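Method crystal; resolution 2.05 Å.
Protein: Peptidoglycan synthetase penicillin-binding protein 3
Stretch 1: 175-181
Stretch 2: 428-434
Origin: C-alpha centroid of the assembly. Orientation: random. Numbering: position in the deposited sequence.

Stretch 1 (175-181) QMENKTL
Stretch 2 428-434: RIIKSIT

Segments far apart in sequence can pack through a few side chains alone, without a single hydrogen bond between them, as a junction in penicillin-binding protein 3 illustrates. One helix closes at Met176; Glu177 (phi/psi -101/20) leaves helical geometry and occupies the N-cap position of the next, which begins at Asn178; Asn178 N donates back across the junction to Gln175 O at 3.1 Å, and Leu181 N to Glu177 O at 2.9 Å. Against this turn packs a strand from Ile430 to Thr434, extended except at Lys431 (-83/-47). Both stretches advance in the same sense: the CA atoms of Glu177 and Ile430 lie 8.9 Å apart, those of Thr180 and Ile433 8.1 Å, spacings that leave room for side chains between.

Ile430 covers the most surface. Its CB points toward the helices, and with chi1 and chi2 both m, CD1 meets the CE methyl of selenomethionine Met176 (t, t, p) at 3.5 Å, an apolar contact that CE extends to Ile429 CG2 at 4.1 Å. Glu177, folded m, m with chi3 -60°, brings OE2 within 3.7 Å of Ile430 CG1; carboxylate against aliphatic carbon, this is packing only. Further along, Ile433 (m, t) and Thr180 (m) face each other, CG2 to CG2 at 3.7 Å, methyl on methyl. Together the stretches bury 221 Å².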

ATOM      1  N   GLN A 175      -6.535  -3.244  -6.554  1.00 22.37           N
ATOM      2  CA  GLN A 175      -7.595  -4.070  -6.012  1.00 22.97           C
ATOM      3  C   GLN A 175      -8.277  -3.365  -4.846  1.00 28.43           C
ATOM      4  O   GLN A 175      -9.500  -3.288  -4.780  1.00 25.43           O
ATOM      5  CB  GLN A 175      -7.024  -5.411  -5.543  1.00 20.72           C
ATOM      6  CG  GLN A 175      -8.002  -6.240  -4.697  1.00 26.89           C
ATOM      7  CD  GLN A 175      -7.401  -7.572  -4.277  1.00 39.66           C
ATOM      8  OE1 GLN A 175      -6.395  -8.007  -4.834  1.00 46.64           O
ATOM      9  NE2 GLN A 175      -8.002  -8.212  -3.280  1.00 45.94           N
HETATM   10  N   MSE A 176      -7.484  -2.844  -3.918  1.00 26.79           N
HETATM   11  CA  MSE A 176      -8.059  -2.199  -2.740  1.00 23.37           C
HETATM   12  C   MSE A 176      -8.963  -1.025  -3.089  1.00 24.92           C
HETATM   13  O   MSE A 176      -9.994  -0.820  -2.459  1.00 26.32           O
HETATM   14  CB  MSE A 176      -6.953  -1.679  -1.833  1.00 20.27           C
HETATM   15  CG  MSE A 176      -7.485  -1.079  -0.571  1.00 30.26           C
HETATM   16 SE   MSE A 176      -5.986  -0.639   0.578  0.43 39.72          SE
HETATM   17  CE  MSE A 176      -5.638   1.065  -0.182  1.00 19.60           C
ATOM     18  N   GLU A 177      -8.548  -0.233  -4.070  1.00 22.53           N
ATOM     19  CA  GLU A 177      -9.290   0.966  -4.456  1.00 23.21           C
ATOM     20  C   GLU A 177     -10.130   0.725  -5.713  1.00 27.38           C
ATOM     21  O   GLU A 177     -10.517   1.670  -6.390  1.00 24.25           O
ATOM     22  CB  GLU A 177      -8.309   2.107  -4.714  1.00 22.50           C
ATOM     23  CG  GLU A 177      -7.591   2.554  -3.428  1.00 23.31           C
ATOM     24  CD  GLU A 177      -8.584   2.997  -2.399  1.00 31.44           C
ATOM     25  OE1 GLU A 177      -9.341   3.953  -2.693  1.00 37.60           O
ATOM     26  OE2 GLU A 177      -8.652   2.354  -1.326  1.00 35.33           O
ATOM     27  N   ASN A 178     -10.404  -0.538  -6.015  1.00 25.43           N
ATOM     28  CA  ASN A 178     -11.049  -0.900  -7.275  1.00 30.57           C
ATOM     29  C   ASN A 178     -12.406  -0.235  -7.468  1.00 30.50           C
ATOM     30  O   ASN A 178     -12.712   0.238  -8.558  1.00 28.77           O
ATOM     31  CB  ASN A 178     -11.168  -2.422  -7.417  1.00 21.74           C
ATOM     32  CG  ASN A 178     -11.523  -2.854  -8.844  1.00 31.48           C
ATOM     33  OD1 ASN A 178     -10.821  -2.526  -9.803  1.00 28.45           O
ATOM     34  ND2 ASN A 178     -12.612  -3.605  -8.982  1.00 31.84           N
ATOM     35  N   LYS A 179     -13.209  -0.195  -6.411  1.00 27.96           N
ATOM     36  CA  LYS A 179     -14.553   0.368  -6.509  1.00 35.91           C
ATOM     37  C   LYS A 179     -14.466   1.819  -6.960  1.00 37.83           C
ATOM     38  O   LYS A 179     -15.081   2.206  -7.960  1.00 28.98           O
ATOM     39  CB  LYS A 179     -15.302   0.253  -5.180  1.00 33.17           C
ATOM     40  CG  LYS A 179     -16.806   0.585  -5.275  1.00 38.11           C
ATOM     41  CD  LYS A 179     -17.527   0.132  -4.000  1.00 43.31           C
ATOM     42  CE  LYS A 179     -18.899   0.782  -3.837  1.00 51.41           C
ATOM     43  NZ  LYS A 179     -19.829   0.428  -4.942  1.00 57.86           N
ATOM     44  N   THR A 180     -13.667   2.597  -6.235  1.00 30.15           N
ATOM     45  CA  THR A 180     -13.408   3.996  -6.552  1.00 30.77           C
ATOM     46  C   THR A 180     -12.837   4.175  -7.956  1.00 32.24           C
ATOM     47  O   THR A 180     -13.314   5.020  -8.722  1.00 31.40           O
ATOM     48  CB  THR A 180     -12.420   4.613  -5.510  1.00 41.01           C
ATOM     49  OG1 THR A 180     -13.010   4.558  -4.210  1.00 45.97           O
ATOM     50  CG2 THR A 180     -12.115   6.053  -5.826  1.00 44.26           C
ATOM     51  N   LEU A 181     -11.813   3.390  -8.292  1.00 24.16           N
ATOM     52  CA  LEU A 181     -11.156   3.500  -9.609  1.00 20.97           C
ATOM     53  C   LEU A 181     -12.016   3.051 -10.816  1.00 23.38           C
ATOM     54  O   LEU A 181     -11.824   3.529 -11.931  1.00 28.88           O
ATOM     55  CB  LEU A 181      -9.842   2.708  -9.608  1.00 22.49           C
ATOM     56  CG  LEU A 181      -8.738   3.209  -8.656  1.00 24.22           C
ATOM     57  CD1 LEU A 181      -7.649   2.134  -8.467  1.00 23.87           C
ATOM     58  CD2 LEU A 181      -8.145   4.516  -9.205  1.00 19.88           C
ATOM     59  N   ARG A 428      -2.458   5.838   7.520  1.00 16.52           N
ATOM     60  CA  ARG A 428      -3.152   6.186   6.276  1.00 21.57           C
ATOM     61  C   ARG A 428      -2.240   5.986   5.076  1.00 17.06           C
ATOM     62  O   ARG A 428      -1.075   6.349   5.122  1.00 17.65           O
ATOM     63  CB  ARG A 428      -3.627   7.648   6.297  1.00 19.20           C
ATOM     64  CG  ARG A 428      -4.565   7.986   5.152  1.00 25.78           C
ATOM     65  CD  ARG A 428      -5.236   9.365   5.338  1.00 26.26           C
ATOM     66  NE  ARG A 428      -4.247  10.445   5.305  1.00 24.41           N
ATOM     67  CZ  ARG A 428      -4.472  11.669   4.826  1.00 28.36           C
ATOM     68  NH1 ARG A 428      -5.656  11.995   4.319  1.00 28.52           N
ATOM     69  NH2 ARG A 428      -3.499  12.569   4.843  1.00 26.89           N
ATOM     70  N   ILE A 429      -2.772   5.408   4.006  1.00 18.94           N
ATOM     71  CA  ILE A 429      -2.033   5.336   2.765  1.00 19.46           C
ATOM     72  C   ILE A 429      -2.821   5.963   1.603  1.00 24.92           C
ATOM     73  O   ILE A 429      -2.226   6.380   0.595  1.00 20.77           O
ATOM     74  CB  ILE A 429      -1.614   3.883   2.428  1.00 21.11           C
ATOM     75  CG1 ILE A 429      -0.524   3.882   1.344  1.00 22.92           C
ATOM     76  CG2 ILE A 429      -2.819   3.050   2.043  1.00 15.94           C
ATOM     77  CD1 ILE A 429       0.147   2.535   1.173  1.00 22.17           C
ATOM     78  N   ILE A 430      -4.148   6.035   1.741  1.00 22.92           N
ATOM     79  CA  ILE A 430      -4.974   6.755   0.770  1.00 21.01           C
ATOM     80  C   ILE A 430      -5.247   8.172   1.281  1.00 22.84           C
ATOM     81  O   ILE A 430      -5.967   8.359   2.255  1.00 24.01           O
ATOM     82  CB  ILE A 430      -6.328   6.043   0.509  1.00 23.81           C
ATOM     83  CG1 ILE A 430      -6.114   4.602   0.048  1.00 22.89           C
ATOM     84  CG2 ILE A 430      -7.149   6.821  -0.522  1.00 24.87           C
ATOM     85  CD1 ILE A 430      -5.231   4.445  -1.187  1.00 19.45           C
ATOM     86  N   LYS A 431      -4.660   9.164   0.629  1.00 21.84           N
ATOM     87  CA  LYS A 431      -4.741  10.547   1.080  1.00 24.68           C
ATOM     88  C   LYS A 431      -6.042  11.222   0.620  1.00 33.30           C
ATOM     89  O   LYS A 431      -6.731  11.878   1.409  1.00 28.08           O
ATOM     90  CB  LYS A 431      -3.525  11.308   0.552  1.00 23.27           C
ATOM     91  CG  LYS A 431      -3.558  12.820   0.641  1.00 32.24           C
ATOM     92  CD  LYS A 431      -2.157  13.340   0.324  1.00 29.35           C
ATOM     93  CE  LYS A 431      -2.116  14.830   0.205  1.00 33.77           C
ATOM     94  NZ  LYS A 431      -0.746  15.289  -0.138  1.00 38.06           N
ATOM     95  N   SER A 432      -6.378  11.064  -0.656  1.00 23.45           N
ATOM     96  CA  SER A 432      -7.586  11.696  -1.190  1.00 27.79           C
ATOM     97  C   SER A 432      -8.161  11.002  -2.415  1.00 32.95           C
ATOM     98  O   SER A 432      -7.508  10.161  -3.042  1.00 27.38           O
ATOM     99  CB  SER A 432      -7.359  13.185  -1.483  1.00 31.44           C
ATOM    100  OG  SER A 432      -6.386  13.379  -2.492  1.00 36.75           O
ATOM    101  N   ILE A 433      -9.410  11.339  -2.720  1.00 29.95           N
ATOM    102  CA  ILE A 433     -10.068  10.857  -3.916  1.00 33.21           C
ATOM    103  C   ILE A 433     -10.602  12.065  -4.673  1.00 37.97           C
ATOM    104  O   ILE A 433     -11.218  12.944  -4.066  1.00 34.98           O
ATOM    105  CB  ILE A 433     -11.215   9.893  -3.553  1.00 36.71           C
ATOM    106  CG1 ILE A 433     -10.634   8.613  -2.933  1.00 33.22           C
ATOM    107  CG2 ILE A 433     -12.079   9.575  -4.784  1.00 32.73           C
ATOM    108  CD1 ILE A 433     -11.679   7.678  -2.378  1.00 38.18           C
ATOM    109  N   THR A 434     -10.333  12.125  -5.981  1.00 31.28           N
ATOM    110  CA  THR A 434     -10.797  13.224  -6.822  1.00 33.27           C
ATOM    111  C   THR A 434     -11.896  12.713  -7.747  1.00 34.84           C
ATOM    112  O   THR A 434     -11.647  11.821  -8.566  1.00 34.51           O
ATOM    113  CB  THR A 434      -9.662  13.783  -7.702  1.00 40.46           C
ATOM    114  OG1 THR A 434      -8.543  14.130  -6.889  1.00 34.42           O
ATOM    115  CG2 THR A 434     -10.123  15.023  -8.461  1.00 35.34           C
TER